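Local coordinates for protein peptide ABC transporter permease (Staphylococcus hominis, PDB 6EXS) that probably carries peptides across the cell membrane as a POT family transporter, and binds a thioalcohol-conjugated peptide, a malodour precursor of the human axilla, at residues A[145-148]-A[149-153]; A[344-347]-A[348-351]. All coordinates share one frame; numbering follows the deposited sequence.

Contact 1 (A[145-148]-A[149-153]); sequences TRID and AGFVI. With OLC ((2R)-2,3-dihydroxypropyl (9Z)-octadec-9-enoate), chain L.
The first turns of helix 147-174 form here, where Arg146, Ile147 and Asp148 turn their carbonyls toward the residues that follow. Arg146 O takes two backbone N-H groups. Gly150 N binds Arg146 O at 3.0 Å, nearly in line with the carbonyl bond. Ala149 N adds a weak, strongly bent bond (N-H...O angle 121°). The regular i to i+4 ladder continues with Phe151 N to Ile147 O at 3.2 Å and Val152 N to Asp148 O at 3.2 Å. The side chains of Ile147 and Phe151 run alongside each other in the same direction. Ile147 CG1, set anti to the backbone N (chi1 -169°), comes 3.7 Å from Phe151 CE2. Phe151 CD2 lies 3.3 Å from Ile147 O, which approaches the ring obliquely. Val152 CG2 packs 3.4 Å from Asp148 O. The guanidinium of Arg146 leads away from the turn, bonding to Gly13 O and Gln8 O and forming a salt bridge with Asp144. One turn on, Ile153 CD1 touches O25 of a bound monoolein lipid at 3.8 Å. The early carbonyls are thus held by the helix itself, while the arginine ties its start to the chain near strand 14-15.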
loop_
_atom_site.group_PDB
_atom_site.type_symbol
_atom_site.label_atom_id
_atom_site.label_comp_id
_atom_site.label_asym_id
_atom_site.label_seq_id
_atom_site.Cartn_x
_atom_site.Cartn_y
_atom_site.Cartn_z
ATOM N N THR A 145 20.944 -14.873 10.639
ATOM C CA THR A 145 20.059 -14.284 11.654
ATOM C C THR A 145 19.781 -12.803 11.425
ATOM O O THR A 145 18.779 -12.293 11.925
ATOM C CB THR A 145 20.660 -14.474 13.062
ATOM O OG1 THR A 145 21.988 -13.939 13.092
ATOM C CG2 THR A 145 20.653 -15.925 13.525
ATOM N N ARG A 146 20.680 -12.103 10.705
ATOM C CA ARG A 146 20.574 -10.659 10.413
ATOM C C ARG A 146 19.384 -10.259 9.523
ATOM O O ARG A 146 18.994 -9.087 9.550
ATOM C CB ARG A 146 21.865 -10.130 9.752
ATOM C CG ARG A 146 23.161 -10.329 10.528
ATOM C CD ARG A 146 24.322 -9.805 9.708
ATOM N NE ARG A 146 24.536 -10.580 8.487
ATOM C CZ ARG A 146 25.365 -10.231 7.510
ATOM N NH1 ARG A 146 26.047 -9.095 7.584
ATOM N NH2 ARG A 146 25.523 -11.019 6.450
ATOM N N ILE A 147 18.845 -11.213 8.717
ATOM C CA ILE A 147 17.779 -11.015 7.723
ATOM C C ILE A 147 16.601 -10.152 8.247
ATOM O O ILE A 147 16.230 -9.204 7.562
ATOM C CB ILE A 147 17.298 -12.337 7.053
ATOM C CG1 ILE A 147 16.384 -12.054 5.841
ATOM C CG2 ILE A 147 16.663 -13.334 8.035
ATOM C CD1 ILE A 147 16.388 -13.146 4.761
ATOM N N ASP A 148 16.083 -10.419 9.460
ATOM C CA ASP A 148 14.969 -9.667 10.060
ATOM C C ASP A 148 15.296 -8.205 10.337
ATOM O O ASP A 148 14.446 -7.341 10.117
ATOM C CB ASP A 148 14.465 -10.368 11.327
ATOM C CG ASP A 148 13.941 -11.766 11.072
ATOM O OD1 ASP A 148 13.424 -12.017 9.951
ATOM O OD2 ASP A 148 14.040 -12.609 11.985
ATOM N N ALA A 149 16.530 -7.928 10.795
ATOM C CA ALA A 149 17.030 -6.579 11.079
ATOM C C ALA A 149 17.267 -5.845 9.768
ATOM O O ALA A 149 17.083 -4.632 9.721
ATOM C CB ALA A 149 18.320 -6.647 11.888
ATOM N N GLY A 150 17.653 -6.587 8.724
ATOM C CA GLY A 150 17.885 -6.061 7.384
ATOM C C GLY A 150 16.633 -5.494 6.750
ATOM O O GLY A 150 16.687 -4.440 6.110
ATOM N N PHE A 151 15.487 -6.176 6.944
ATOM C CA PHE A 151 14.192 -5.717 6.450
ATOM C C PHE A 151 13.691 -4.533 7.272
ATOM O O PHE A 151 13.201 -3.575 6.692
ATOM C CB PHE A 151 13.173 -6.860 6.406
ATOM C CG PHE A 151 13.291 -7.745 5.183
ATOM C CD1 PHE A 151 12.785 -7.334 3.953
ATOM C CD2 PHE A 151 13.852 -9.010 5.275
ATOM C CE1 PHE A 151 12.868 -8.166 2.831
ATOM C CE2 PHE A 151 13.924 -9.845 4.155
ATOM C CZ PHE A 151 13.434 -9.416 2.941
ATOM N N VAL A 152 13.884 -4.550 8.605
ATOM C CA VAL A 152 13.516 -3.419 9.467
ATOM C C VAL A 152 14.194 -2.138 8.924
ATOM O O VAL A 152 13.513 -1.123 8.752
ATOM C CB VAL A 152 13.843 -3.689 10.959
ATOM C CG1 VAL A 152 13.825 -2.400 11.787
ATOM C CG2 VAL A 152 12.890 -4.724 11.548
ATOM N N ILE A 153 15.510 -2.220 8.580
ATOM C CA ILE A 153 16.274 -1.114 7.970
ATOM C C ILE A 153 15.671 -0.783 6.586
ATOM O O ILE A 153 15.377 0.377 6.331
ATOM C CB ILE A 153 17.802 -1.424 7.900
ATOM C CG1 ILE A 153 18.405 -1.526 9.312
ATOM C CG2 ILE A 153 18.574 -0.414 7.020
ATOM C CD1 ILE A 153 19.641 -2.392 9.401
HETATM C C24 OLC L . 21.286 1.202 11.566
HETATM C C5 OLC L . 20.102 8.095 6.987
HETATM C C4 OLC L . 20.414 6.738 7.587
HETATM C C3 OLC L . 19.963 5.577 6.719
HETATM C C2 OLC L . 20.388 4.207 7.242
HETATM C C21 OLC L . 19.922 3.146 10.754
HETATM C C1 OLC L . 19.634 3.744 8.455
HETATM C C22 OLC L . 19.956 1.659 11.011
HETATM O O19 OLC L . 18.434 3.723 8.547
HETATM O O25 OLC L . 21.228 -0.157 11.969
HETATM O O23 OLC L . 18.910 1.335 11.931
HETATM O O20 OLC L . 20.471 3.355 9.430
#

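Contact 2 (A[344-347]-A[348-351]); sequences LLFA and PVIS
Phe346 O accepts the N-H of Ile350 at 3.1 Å in an almost straight bond (174° at the hydrogen). The donor is tilted 21° from the carbonyl plane. The side chain of Ile350 crowds the same oxygen: its CG1, placed beside the backbone N (chi1 -56°), is 3.2 Å from Phe346 O. One residue on, Ser351 N binds Ala347 O at 3.2 Å. The turn before is interrupted. Pro348 has no N-H to give, so its ring stands where Leu344 O would receive a bond, with Pro348 CD 3.7 Å from Leu344 O. Val349 N makes no bond to Leu345 O either. Val349 CG2 lies 3.7 Å from Leu345 O and reaches Phe346 CD1 loosely, at 4.4 Å and obliquely to the ring. Ala347 CB rests 3.6 Å from Pro348 CD. Leu345 CB lies over one face of the Phe346 ring, offset toward its rim. Outside the turn, Phe346 also meets the ring of Phe342, and Phe346, Ala347 and Ile350 all touch Leu411 of helix 396-418. Missing bonds at a proline, with regular bonds resuming just after it, are characteristic of a proline kink in a transmembrane helix, here helix 338-357.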
loop_
_atom_site.group_PDB
_atom_site.type_symbol
_atom_site.label_atom_id
_atom_site.label_comp_id
_atom_site.label_asym_id
_atom_site.label_seq_id
_atom_site.Cartn_x
_atom_site.Cartn_y
_atom_site.Cartn_z
ATOM N N LEU A 344 7.962 5.545 12.391
ATOM C CA LEU A 344 9.387 5.793 12.616
ATOM C C LEU A 344 9.749 5.974 14.087
ATOM O O LEU A 344 10.738 5.404 14.542
ATOM C CB LEU A 344 9.898 6.985 11.775
ATOM C CG LEU A 344 10.120 6.730 10.281
ATOM C CD1 LEU A 344 10.101 8.024 9.516
ATOM C CD2 LEU A 344 11.417 6.005 10.018
ATOM N N LEU A 345 8.939 6.725 14.838
ATOM C CA LEU A 345 9.218 6.976 16.255
ATOM C C LEU A 345 8.861 5.827 17.182
ATOM O O LEU A 345 9.589 5.595 18.148
ATOM C CB LEU A 345 8.499 8.249 16.769
ATOM C CG LEU A 345 8.759 9.589 16.083
ATOM C CD1 LEU A 345 7.726 10.609 16.515
ATOM C CD2 LEU A 345 10.169 10.090 16.339
ATOM N N PHE A 346 7.727 5.144 16.941
ATOM C CA PHE A 346 7.256 4.147 17.894
ATOM C C PHE A 346 7.275 2.673 17.434
ATOM O O PHE A 346 7.010 1.820 18.283
ATOM C CB PHE A 346 5.864 4.548 18.405
ATOM C CG PHE A 346 5.854 5.959 18.959
ATOM C CD1 PHE A 346 6.529 6.270 20.138
ATOM C CD2 PHE A 346 5.215 6.988 18.278
ATOM C CE1 PHE A 346 6.545 7.581 20.633
ATOM C CE2 PHE A 346 5.232 8.301 18.775
ATOM C CZ PHE A 346 5.888 8.586 19.952
ATOM N N ALA A 347 7.665 2.345 16.167
ATOM C CA ALA A 347 7.796 0.936 15.739
ATOM C C ALA A 347 8.946 0.225 16.494
ATOM O O ALA A 347 8.710 -0.901 16.942
ATOM C CB ALA A 347 7.989 0.812 14.236
ATOM N N PRO A 348 10.150 0.848 16.717
ATOM C CA PRO A 348 11.191 0.159 17.511
ATOM C C PRO A 348 10.797 -0.023 18.987
ATOM O O PRO A 348 11.183 -1.014 19.601
ATOM C CB PRO A 348 12.407 1.079 17.370
ATOM C CG PRO A 348 11.833 2.433 17.116
ATOM C CD PRO A 348 10.627 2.182 16.274
ATOM N N VAL A 349 10.008 0.934 19.530
ATOM C CA VAL A 349 9.473 0.983 20.897
ATOM C C VAL A 349 8.542 -0.229 21.162
ATOM O O VAL A 349 8.810 -0.998 22.088
ATOM C CB VAL A 349 8.786 2.357 21.162
ATOM C CG1 VAL A 349 8.006 2.366 22.476
ATOM C CG2 VAL A 349 9.804 3.494 21.134
ATOM N N ILE A 350 7.480 -0.406 20.326
ATOM C CA ILE A 350 6.508 -1.518 20.378
ATOM C C ILE A 350 7.239 -2.889 20.273
ATOM O O ILE A 350 6.891 -3.820 21.003
ATOM C CB ILE A 350 5.378 -1.345 19.296
ATOM C CG1 ILE A 350 4.617 0.021 19.408
ATOM C CG2 ILE A 350 4.390 -2.519 19.260
ATOM C CD1 ILE A 350 3.957 0.427 20.790
ATOM N N SER A 351 8.272 -2.978 19.395
ATOM C CA SER A 351 9.114 -4.154 19.153
ATOM C C SER A 351 9.817 -4.621 20.435
ATOM O O SER A 351 10.057 -5.824 20.608
ATOM C CB SER A 351 10.143 -3.851 18.070
ATOM O OG SER A 351 11.060 -4.917 17.883
#

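Contact 1 lies at the start of helix 147-174, and contact 2 lies within helix 338-357. Their centres are 15 Å apart and their nearest atoms about 7 Å apart, so they do not touch directly. The two helices do meet: Leu344 of contact 2 packs on Asn159, Leu160 and Leu163, further along the helix that contact 1 begins. Asn159 also lines the pocket of the bound conjugated peptide. Leu344 is about 8 Å from that ligand by its side chain, and Val152 of contact 1 about 13 Å. Both helices supply pocket residues, Val158, Asn159 and Ala162 from one and Ile338, Asn339 and Pro340 from the other. Neither contact itself holds the ligand.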